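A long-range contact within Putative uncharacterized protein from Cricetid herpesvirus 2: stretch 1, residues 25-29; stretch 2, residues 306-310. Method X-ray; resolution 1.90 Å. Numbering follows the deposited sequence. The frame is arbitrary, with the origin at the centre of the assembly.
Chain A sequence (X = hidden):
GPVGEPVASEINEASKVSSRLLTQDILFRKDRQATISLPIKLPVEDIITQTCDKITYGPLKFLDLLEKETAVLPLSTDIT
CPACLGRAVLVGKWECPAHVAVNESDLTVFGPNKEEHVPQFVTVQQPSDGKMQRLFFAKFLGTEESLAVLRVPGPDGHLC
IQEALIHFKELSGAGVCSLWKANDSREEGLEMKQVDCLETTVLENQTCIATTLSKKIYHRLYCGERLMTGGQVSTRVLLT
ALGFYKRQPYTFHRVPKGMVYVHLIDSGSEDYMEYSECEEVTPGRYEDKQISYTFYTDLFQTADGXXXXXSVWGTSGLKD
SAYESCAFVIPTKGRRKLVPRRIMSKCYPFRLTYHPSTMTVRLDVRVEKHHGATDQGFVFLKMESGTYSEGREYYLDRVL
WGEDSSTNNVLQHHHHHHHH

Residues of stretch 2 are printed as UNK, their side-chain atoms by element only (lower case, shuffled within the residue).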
ATOM      1  N   ASP A  25       8.400   0.232   9.335  1.00 11.54           N
ATOM      2  CA  ASP A  25       8.118   0.654  10.703  1.00 12.47           C
ATOM      3  C   ASP A  25       6.633   0.913  10.842  1.00 14.47           C
ATOM      4  O   ASP A  25       6.026   1.505   9.943  1.00 14.12           O
ATOM      5  CB  ASP A  25       8.859   1.942  11.069  1.00 10.90           C
ATOM      6  CG  ASP A  25      10.363   1.763  11.138  1.00 15.99           C
ATOM      7  OD1 ASP A  25      10.824   0.629  11.372  1.00 18.94           O
ATOM      8  OD2 ASP A  25      11.078   2.771  10.964  1.00 17.39           O
ATOM      9  N   ILE A  26       6.051   0.501  11.964  1.00 12.73           N
ATOM     10  CA  ILE A  26       4.747   1.022  12.365  1.00 12.62           C
ATOM     11  C   ILE A  26       4.987   2.300  13.160  1.00 13.77           C
ATOM     12  O   ILE A  26       5.819   2.327  14.066  1.00 14.00           O
ATOM     13  CB  ILE A  26       3.945   0.024  13.222  1.00 11.10           C
ATOM     14  CG1 ILE A  26       3.963  -1.362  12.581  1.00 12.44           C
ATOM     15  CG2 ILE A  26       2.508   0.525  13.432  1.00 13.58           C
ATOM     16  CD1 ILE A  26       3.443  -1.387  11.155  1.00 13.25           C
ATOM     17  N   LEU A  27       4.266   3.357  12.819  1.00 11.91           N
ATOM     18  CA  LEU A  27       4.494   4.651  13.446  1.00 14.85           C
ATOM     19  C   LEU A  27       3.401   4.920  14.469  1.00 17.56           C
ATOM     20  O   LEU A  27       2.391   4.221  14.512  1.00 18.83           O
ATOM     21  CB  LEU A  27       4.543   5.755  12.386  1.00  9.56           C
ATOM     22  CG  LEU A  27       5.617   5.536  11.309  1.00 12.46           C
ATOM     23  CD1 LEU A  27       5.435   6.482  10.120  1.00 15.82           C
ATOM     24  CD2 LEU A  27       7.020   5.675  11.873  1.00 15.25           C
ATOM     25  N   PHE A  28       3.616   5.936  15.295  1.00 16.78           N
ATOM     26  CA  PHE A  28       2.645   6.315  16.311  1.00 16.97           C
ATOM     27  C   PHE A  28       2.416   7.817  16.240  1.00 20.30           C
ATOM     28  O   PHE A  28       3.004   8.576  17.006  1.00 15.49           O
ATOM     29  CB  PHE A  28       3.154   5.896  17.701  1.00 18.97           C
ATOM     30  CG  PHE A  28       2.098   5.887  18.782  1.00 21.83           C
ATOM     31  CD1 PHE A  28       0.747   5.889  18.478  1.00 23.97           C
ATOM     32  CD2 PHE A  28       2.474   5.877  20.115  1.00 30.92           C
ATOM     33  CE1 PHE A  28      -0.205   5.878  19.483  1.00 28.18           C
ATOM     34  CE2 PHE A  28       1.525   5.867  21.119  1.00 29.44           C
ATOM     35  CZ  PHE A  28       0.188   5.870  20.802  1.00 21.50           C
ATOM     36  N   ARG A  29       1.574   8.268  15.315  1.00 15.16           N
ATOM     37  CA  ARG A  29       1.414   9.701  15.145  1.00 11.03           C
ATOM     38  C   ARG A  29       0.514  10.262  16.245  1.00 16.24           C
ATOM     39  O   ARG A  29      -0.352   9.574  16.792  1.00 16.06           O
ATOM     40  CB  ARG A  29       0.866  10.051  13.761  1.00 17.92           C
ATOM     41  CG  ARG A  29      -0.492   9.521  13.431  1.00 15.72           C
ATOM     42  CD  ARG A  29      -0.846  10.001  12.035  1.00 18.20           C
ATOM     43  NE  ARG A  29      -1.882   9.200  11.392  1.00 13.15           N
ATOM     44  CZ  ARG A  29      -2.920   9.686  10.713  1.00 13.28           C
ATOM     45  NH1 ARG A  29      -3.122  10.996  10.589  1.00 12.14           N
ATOM     46  NH2 ARG A  29      -3.773   8.844  10.156  1.00 12.69           N
ATOM     47  N   UNK A 306       7.303  -0.924  19.796  1.00 31.91           N
ATOM     48  CA  UNK A 306       6.640  -0.116  18.780  1.00 32.38           C
ATOM     49  C   UNK A 306       5.201  -0.576  18.610  1.00 23.57           C
ATOM     50  O   UNK A 306       4.818  -1.634  19.112  1.00 20.96           O
ATOM     51  o   UNK A 306       8.465   2.380  17.963  1.00 62.06           O
ATOM     52  o   UNK A 306      10.091   1.427  19.092  1.00 68.06           O
ATOM     53  c   UNK A 306       7.384  -0.204  17.449  1.00 45.20           C
ATOM     54  c   UNK A 306       9.165   1.386  18.252  1.00 56.90           C
ATOM     55  c   UNK A 306       8.866   0.069  17.562  1.00 50.33           C
ATOM     56  N   UNK A 307       4.392   0.217  17.903  1.00 22.40           N
ATOM     57  CA  UNK A 307       2.987  -0.163  17.783  1.00 18.08           C
ATOM     58  C   UNK A 307       2.726  -1.315  16.826  1.00 16.05           C
ATOM     59  O   UNK A 307       3.578  -1.717  16.024  1.00 15.49           O
ATOM     60  c   UNK A 307       2.319   1.115  17.258  1.00 21.26           C
ATOM     61  c   UNK A 307       4.630   1.569  17.374  1.00 23.58           C
ATOM     62  c   UNK A 307       3.298   2.199  17.490  1.00 24.65           C
ATOM     63  N   UNK A 308       1.511  -1.832  16.943  1.00 16.48           N
ATOM     64  CA  UNK A 308       0.941  -2.768  15.993  1.00 13.67           C
ATOM     65  C   UNK A 308      -0.164  -2.039  15.244  1.00 18.76           C
ATOM     66  O   UNK A 308      -0.952  -1.305  15.853  1.00 18.09           O
ATOM     67  c   UNK A 308       1.534  -4.963  17.077  1.00 21.64           C
ATOM     68  c   UNK A 308       0.392  -4.031  16.703  1.00 14.67           C
ATOM     69  c   UNK A 308      -0.661  -4.762  15.848  1.00 15.27           C
ATOM     70  N   UNK A 309      -0.193  -2.211  13.925  1.00 13.52           N
ATOM     71  CA  UNK A 309      -1.237  -1.644  13.090  1.00 14.08           C
ATOM     72  C   UNK A 309      -2.220  -2.744  12.743  1.00 16.09           C
ATOM     73  O   UNK A 309      -1.817  -3.819  12.300  1.00 16.18           O
ATOM     74  c   UNK A 309      -1.671  -0.391  10.863  1.00 13.78           C
ATOM     75  c   UNK A 309      -1.025  -0.082   9.524  1.00 17.26           C
ATOM     76  c   UNK A 309      -0.662  -1.030  11.814  1.00 10.44           C
ATOM     77  c   UNK A 309      -2.275   0.872  11.462  1.00 15.89           C
ATOM     78  N   UNK A 310      -3.501  -2.481  12.971  1.00 13.00           N
ATOM     79  CA  UNK A 310      -4.545  -3.436  12.632  1.00 13.55           C
ATOM     80  C   UNK A 310      -5.420  -2.846  11.539  1.00 13.76           C
ATOM     81  O   UNK A 310      -5.942  -1.743  11.688  1.00 14.23           O
ATOM     82  c   UNK A 310      -5.377  -3.795  13.868  1.00 17.30           C
TER
HETATM   83  O   HOH W   1       7.625   3.652  15.719  1.00 37.20           O

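Position 306 carries five side-chain atoms, three carbons and two oxygens, with both oxygens on the last carbon of an unbranched chain. Its CA-to-CB bond points toward the first stretch, yet the side chain makes no direct contact there. A water fills the gap, donating to one of the two oxygens and to the backbone O of Ile 26. The chain is a carboxylate two methylenes removed from CA, and the residue is Glu 306. The water lies 2.7 Å from OE1 of Glu 306 and 2.8 Å from O of Ile 26. A carboxylate suits this exposed place because it can accept a hydrogen bond from water, and a water with two protons to give can join two acceptors that have none to offer each other.

Position 307 has three side-chain carbons, and the last of them lies within bonding distance of the residue's own backbone N, closing a five-membered ring. The ring is buried and meets the first stretch at several points: its CB is 3.9 Å from CG2 of Ile 26, and another ring carbon reaches CB of Phe 28 and the backbone O of Leu 27. The backbone takes part too, for O of position 307 comes within 3.3 Å of CB of Ile 26, the shortest approach between the stretches. Only proline is built this way, so this is Pro 307, with its C-gamma exo. Its CG lies 3.7 Å from CB of Phe 28 and 3.7 Å from the backbone O of Leu 27. The compact, apolar ring fits this place, where it can pack against aliphatic carbon without an amide hydrogen that would need a partner. The Phe 28 ring is met obliquely.

Position 308 shows three side-chain carbons, two of them attached to the first: a fork at CB, with no polar atom. Its CA-to-CB bond points away from the first stretch, and the side chain stays clear of it; the backbone C of position 308 is what CG2 of Ile 26 approaches, at 4.1 Å. This is Val 308. A beta-branched residue is well suited to the extended backbone of the strand that begins here.

Position 309 has four carbons, forked at the second. Its CA-to-CB bond points toward the first stretch, and its CB sits 3.9 Å from CG2 of Ile 26. The same methyl lies 3.9 Å from the backbone N of position 309. The fork identifies Leu 309. A buried, wholly apolar side chain is appropriate beside an isoleucine.

Position 310 has a single side-chain carbon, buried but out of reach of the first stretch. It is the mark of Ala 310, whose small methyl adds nothing to this contact.

The contact works by packing. No direct hydrogen bond crosses it, although Ile 26 and Pro 307 bring their CA atoms to 5.8 Å. Ile 26 is the hub, its CG2 methyl meeting both Pro 307 and Leu 309, while Phe 28 adds its CB against CG of Pro 307. The bridging water supplies a polar link between Ile 26 and Glu 306, 280 positions apart, and the two stretches together bury 253 Å².

Stretch 2, residues 306-310: EPVLA
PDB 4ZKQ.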